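Local coordinates for nucleocapsid (Equine arteritis virus, PDB 2I9F), which forms dimers through this capsid-forming domain as a building block of the viral nucleocapsid and probably binds RNA, at the interface of chains A and B. Numbering follows the deposited sequence. Chains: chain A/B, Nucleocapsid.

Contact 1: the interface of chains A and B. Residues chain A 13-14, 17, 25, 53, 63; chain B 33, 40, 47.
B:Leu47 and B:Leu40 push their methyl groups between the helices and the strand of chain A, and the tight part of this dimer contact is built round them. CD1 of B:Leu47 lies 3.7 Å from CD1 of A:Leu25, the two side chains crossing at about a right angle, and CB of B:Leu47 covers one face of the A:Trp53 indole near its rim. B:Leu40 splits its branches: CD1 reaches CH2 of A:Trp53 at 3.8 Å, while CD2 turns to CB of A:Leu13 and CG of A:Arg14. Forked leucines suit such a place, because each branch can fill a different groove. With CG anti to the backbone N (chi1 -175°), the B:Phe33 ring extends from its helix into chain A, between CD of A:Arg14 over one face and the A:Leu25 backbone towards the other; its CZ comes 3.4 Å from CB of A:Leu25.

Contacts thin out towards A:Val63, which is poorly ordered and stays 4.1 Å from B:Leu47 CD2 through its CG1. Polar bonds border the apolar core: A:Arg14 NH2 donates to B:Phe33 O (2.9 Å), which lies close to the guanidinium plane. B:Leu47 N gives a nearly straight bond to A:Trp53 O (2.7 Å, 167° at H), A:Trp53 N answers to B:Leu47 O, and A:Leu13 N bonds to B:Leu40 O. The antiparallel bridge joins the 47-53 strands of both chains into one sheet, packed against helix 19-34 of chain A, with its 3-10 turn 13-16 closing the side.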
# COMPACT_ATOMS: atom_id res chain seq x y z
N LEU A 13 0.75 14.51 10.29
CA LEU A 13 -0.03 13.66 11.21
C LEU A 13 0.72 13.16 12.45
O LEU A 13 0.10 12.85 13.45
CB LEU A 13 -0.63 12.47 10.44
CG LEU A 13 -1.99 12.76 9.84
CD1 LEU A 13 -2.49 11.50 9.20
CD2 LEU A 13 -2.96 13.14 10.94
N ARG A 14 2.05 13.12 12.39
CA ARG A 14 2.80 12.68 13.56
C ARG A 14 2.61 13.65 14.73
O ARG A 14 2.76 13.25 15.88
CB ARG A 14 4.28 12.51 13.25
CG ARG A 14 4.48 11.23 12.33
CD ARG A 14 5.88 11.19 11.82
NE ARG A 14 6.09 12.15 10.76
CZ ARG A 14 7.17 12.26 10.00
NH1 ARG A 14 7.19 13.19 9.04
NH2 ARG A 14 8.24 11.50 10.20
N LEU A 17 0.04 12.29 17.30
CA LEU A 17 0.19 10.87 17.72
C LEU A 17 1.16 10.73 18.83
O LEU A 17 2.10 11.50 18.90
CB LEU A 17 0.68 9.99 16.55
CG LEU A 17 -0.21 9.85 15.32
CD1 LEU A 17 0.58 9.11 14.26
CD2 LEU A 17 -1.57 9.16 15.63
N LEU A 25 3.55 2.85 13.82
CA LEU A 25 3.58 3.23 12.40
C LEU A 25 4.95 3.08 11.75
O LEU A 25 5.04 2.70 10.58
CB LEU A 25 3.02 4.65 12.25
CG LEU A 25 1.57 4.95 12.70
CD1 LEU A 25 1.27 6.34 12.14
CD2 LEU A 25 0.63 3.97 12.06
N TRP A 53 -1.52 3.14 3.65
CA TRP A 53 -2.15 2.08 4.42
C TRP A 53 -3.13 2.66 5.39
O TRP A 53 -3.10 3.83 5.65
CB TRP A 53 -1.11 1.24 5.15
CG TRP A 53 -0.48 1.82 6.42
CD1 TRP A 53 -0.70 1.38 7.73
CD2 TRP A 53 0.45 2.90 6.51
NE1 TRP A 53 0.05 2.13 8.59
CE2 TRP A 53 0.80 3.03 7.88
CE3 TRP A 53 1.10 3.71 5.56
CZ2 TRP A 53 1.76 3.98 8.34
CZ3 TRP A 53 2.03 4.69 6.02
CH2 TRP A 53 2.35 4.81 7.38
N VAL A 63 -6.75 8.88 13.76
CA VAL A 63 -6.53 9.55 12.47
C VAL A 63 -7.77 9.65 11.57
O VAL A 63 -7.73 10.33 10.54
CB VAL A 63 -5.32 8.96 11.66
CG1 VAL A 63 -3.97 9.40 12.29
CG2 VAL A 63 -5.41 7.45 11.53
N PHE B 33 11.19 7.97 9.75
CA PHE B 33 9.85 8.18 10.27
C PHE B 33 9.95 8.60 11.73
O PHE B 33 9.23 9.50 12.13
CB PHE B 33 9.01 6.91 10.16
CG PHE B 33 7.56 7.11 10.58
CD1 PHE B 33 6.60 7.27 9.63
CD2 PHE B 33 7.20 7.08 11.93
CE1 PHE B 33 5.24 7.42 10.01
CE2 PHE B 33 5.89 7.23 12.29
CZ PHE B 33 4.90 7.38 11.33
N LEU B 40 3.96 12.43 6.60
CA LEU B 40 2.87 11.49 6.91
C LEU B 40 1.57 12.27 6.83
O LEU B 40 1.35 13.25 7.61
CB LEU B 40 3.01 10.89 8.32
CG LEU B 40 1.88 9.90 8.69
CD1 LEU B 40 2.10 8.60 7.96
CD2 LEU B 40 1.83 9.61 10.13
N LEU B 47 -3.51 6.49 5.57
CA LEU B 47 -2.27 7.28 5.72
C LEU B 47 -1.40 7.10 4.48
O LEU B 47 -1.51 6.12 3.79
CB LEU B 47 -1.47 6.82 6.95
CG LEU B 47 -2.15 6.91 8.32
CD1 LEU B 47 -1.28 6.35 9.43
CD2 LEU B 47 -2.54 8.32 8.61

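Contact 2: the interface of chains A and B. Residues chain A 32-33, 36-39, 49; chain B 10, 14.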
# COMPACT_ATOMS: atom_id res chain seq x y z
N PHE A 32 6.38 -2.97 5.60
CA PHE A 32 5.83 -2.75 4.24
C PHE A 32 6.96 -2.67 3.23
O PHE A 32 6.83 -3.16 2.12
CB PHE A 32 4.91 -1.49 4.13
CG PHE A 32 3.62 -1.55 4.99
CD1 PHE A 32 3.04 -2.77 5.34
CD2 PHE A 32 3.00 -0.39 5.43
CE1 PHE A 32 1.88 -2.82 6.12
CE2 PHE A 32 1.86 -0.44 6.23
CZ PHE A 32 1.28 -1.67 6.56
N PHE A 33 8.07 -2.03 3.59
CA PHE A 33 9.20 -1.90 2.69
C PHE A 33 9.71 -3.30 2.41
O PHE A 33 9.93 -3.69 1.24
CB PHE A 33 10.34 -1.04 3.31
CG PHE A 33 11.45 -0.75 2.35
CD1 PHE A 33 11.48 0.45 1.67
CD2 PHE A 33 12.43 -1.70 2.04
CE1 PHE A 33 12.47 0.76 0.74
CE2 PHE A 33 13.45 -1.42 1.13
CZ PHE A 33 13.47 -0.20 0.47
N GLY A 36 7.36 -5.71 0.13
CA GLY A 36 7.19 -5.28 -1.26
C GLY A 36 6.06 -4.31 -1.53
O GLY A 36 5.65 -4.14 -2.67
N HIS A 37 5.55 -3.65 -0.49
CA HIS A 37 4.41 -2.71 -0.62
C HIS A 37 5.01 -1.30 -0.79
O HIS A 37 6.17 -1.07 -0.39
CB HIS A 37 3.46 -2.79 0.60
CG HIS A 37 2.05 -2.28 0.33
ND1 HIS A 37 1.21 -2.85 -0.61
CD2 HIS A 37 1.33 -1.28 0.90
CE1 HIS A 37 0.04 -2.22 -0.61
NE2 HIS A 37 0.09 -1.26 0.29
N GLY A 38 4.24 -0.38 -1.34
CA GLY A 38 4.69 1.00 -1.56
C GLY A 38 5.51 1.08 -2.86
O GLY A 38 5.65 0.10 -3.66
N SER A 39 6.12 2.23 -3.06
CA SER A 39 6.84 2.46 -4.30
C SER A 39 8.20 3.05 -3.96
O SER A 39 8.25 4.06 -3.25
CB SER A 39 6.09 3.46 -5.18
OG SER A 39 6.81 3.61 -6.41
N TYR A 49 10.72 6.85 -1.19
CA TYR A 49 9.81 5.78 -0.81
C TYR A 49 8.44 6.34 -0.39
O TYR A 49 8.33 7.26 0.42
CB TYR A 49 10.42 4.87 0.28
CG TYR A 49 9.49 3.68 0.65
CD1 TYR A 49 9.25 2.66 -0.26
CD2 TYR A 49 8.80 3.65 1.89
CE1 TYR A 49 8.38 1.59 0.04
CE2 TYR A 49 7.91 2.61 2.21
CZ TYR A 49 7.76 1.55 1.27
OH TYR A 49 6.94 0.52 1.56
N PRO B 10 8.08 -6.34 -5.94
CA PRO B 10 7.84 -5.26 -6.86
C PRO B 10 8.99 -4.99 -7.85
O PRO B 10 10.16 -5.08 -7.52
CB PRO B 10 7.65 -4.04 -5.94
CG PRO B 10 8.43 -4.37 -4.74
CD PRO B 10 8.24 -5.85 -4.55
N ARG B 14 13.74 -1.89 -5.48
CA ARG B 14 14.05 -3.05 -4.66
C ARG B 14 14.40 -4.31 -5.48
O ARG B 14 15.11 -5.16 -5.00
CB ARG B 14 12.93 -3.39 -3.68
CG ARG B 14 12.68 -2.29 -2.63
CD ARG B 14 11.45 -2.55 -1.89
NE ARG B 14 10.35 -1.92 -2.61
CZ ARG B 14 9.13 -1.72 -2.13
NH1 ARG B 14 8.22 -1.15 -2.91
NH2 ARG B 14 8.79 -2.15 -0.93
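B:Arg14 reaches the last turn of helix 19-34 of chain A and the loop after it, where its guanidinium group binds backbone carbonyls.

Hydrogen bonds come first. B:Arg14 NH2 donates to A:Phe33 O at 2.9 Å, in the carbonyl plane and on a lone pair. B:Arg14 NH2 also bonds to A:His37 O at 2.9 Å (157° at H), and B:Arg14 NH1 adds a more bent bond to this oxygen at 3.2 Å, so two nitrogens grip one acceptor end-on. Both approach from above the A:His37 carbonyl plane, although the oxygen itself stays close to the guanidinium plane. A weak bond from NH1 to A:Gly38 O extends the grip. Arginine suits the place because its flat, many-donor head can serve several carbonyls at once, and its positive charge would probably also be eased by the carbonyl end of the helix. A bend at chi3 (-89°) turns this head towards the carbonyls while the aliphatic stem slants across the A:Phe33 ring.

The apolar contacts use that stem. CD of B:Arg14 lies over one face of the A:Phe33 ring, offset towards its rim, with CE2 3.8 Å away. A:Tyr49 presents CE1 to the guanidinium group, their planes nearly perpendicular at 84°. B:Pro10, a rigid ring, rests its CG over a face of the guanidinium and its CD 3.5 Å from A:Gly36 CA, where the lack of a side chain permits the close approach.

Within chain A, the second shell completes the arrangement: the A:Tyr49 ring has CD1 of A:Phe33 over the centre of one face, helping to position A:Phe33, and its phenol hydroxyl OH donates to A:His37 O at 2.6 Å, a third donor to that oxygen.

Contacts 1 and 2 lie about 17 Å apart, measured between the centres of their C-alpha atoms, and draw on the same elements with the chains exchanged. The 3-10 turn 13-16 and the end of helix 19-34 serve in both: Arg14 comes from chain A in contact 1 and from chain B in contact 2, each time meeting Phe33 of the partner. The two-fold symmetry therefore repeats this polar clasp at both ends of the interface, flanking the shared sheet. Each subunit thus appears to help complete the other's core, making the dimer a plausible unit for the dimer-dimer arrangement of the nucleocapsid protein.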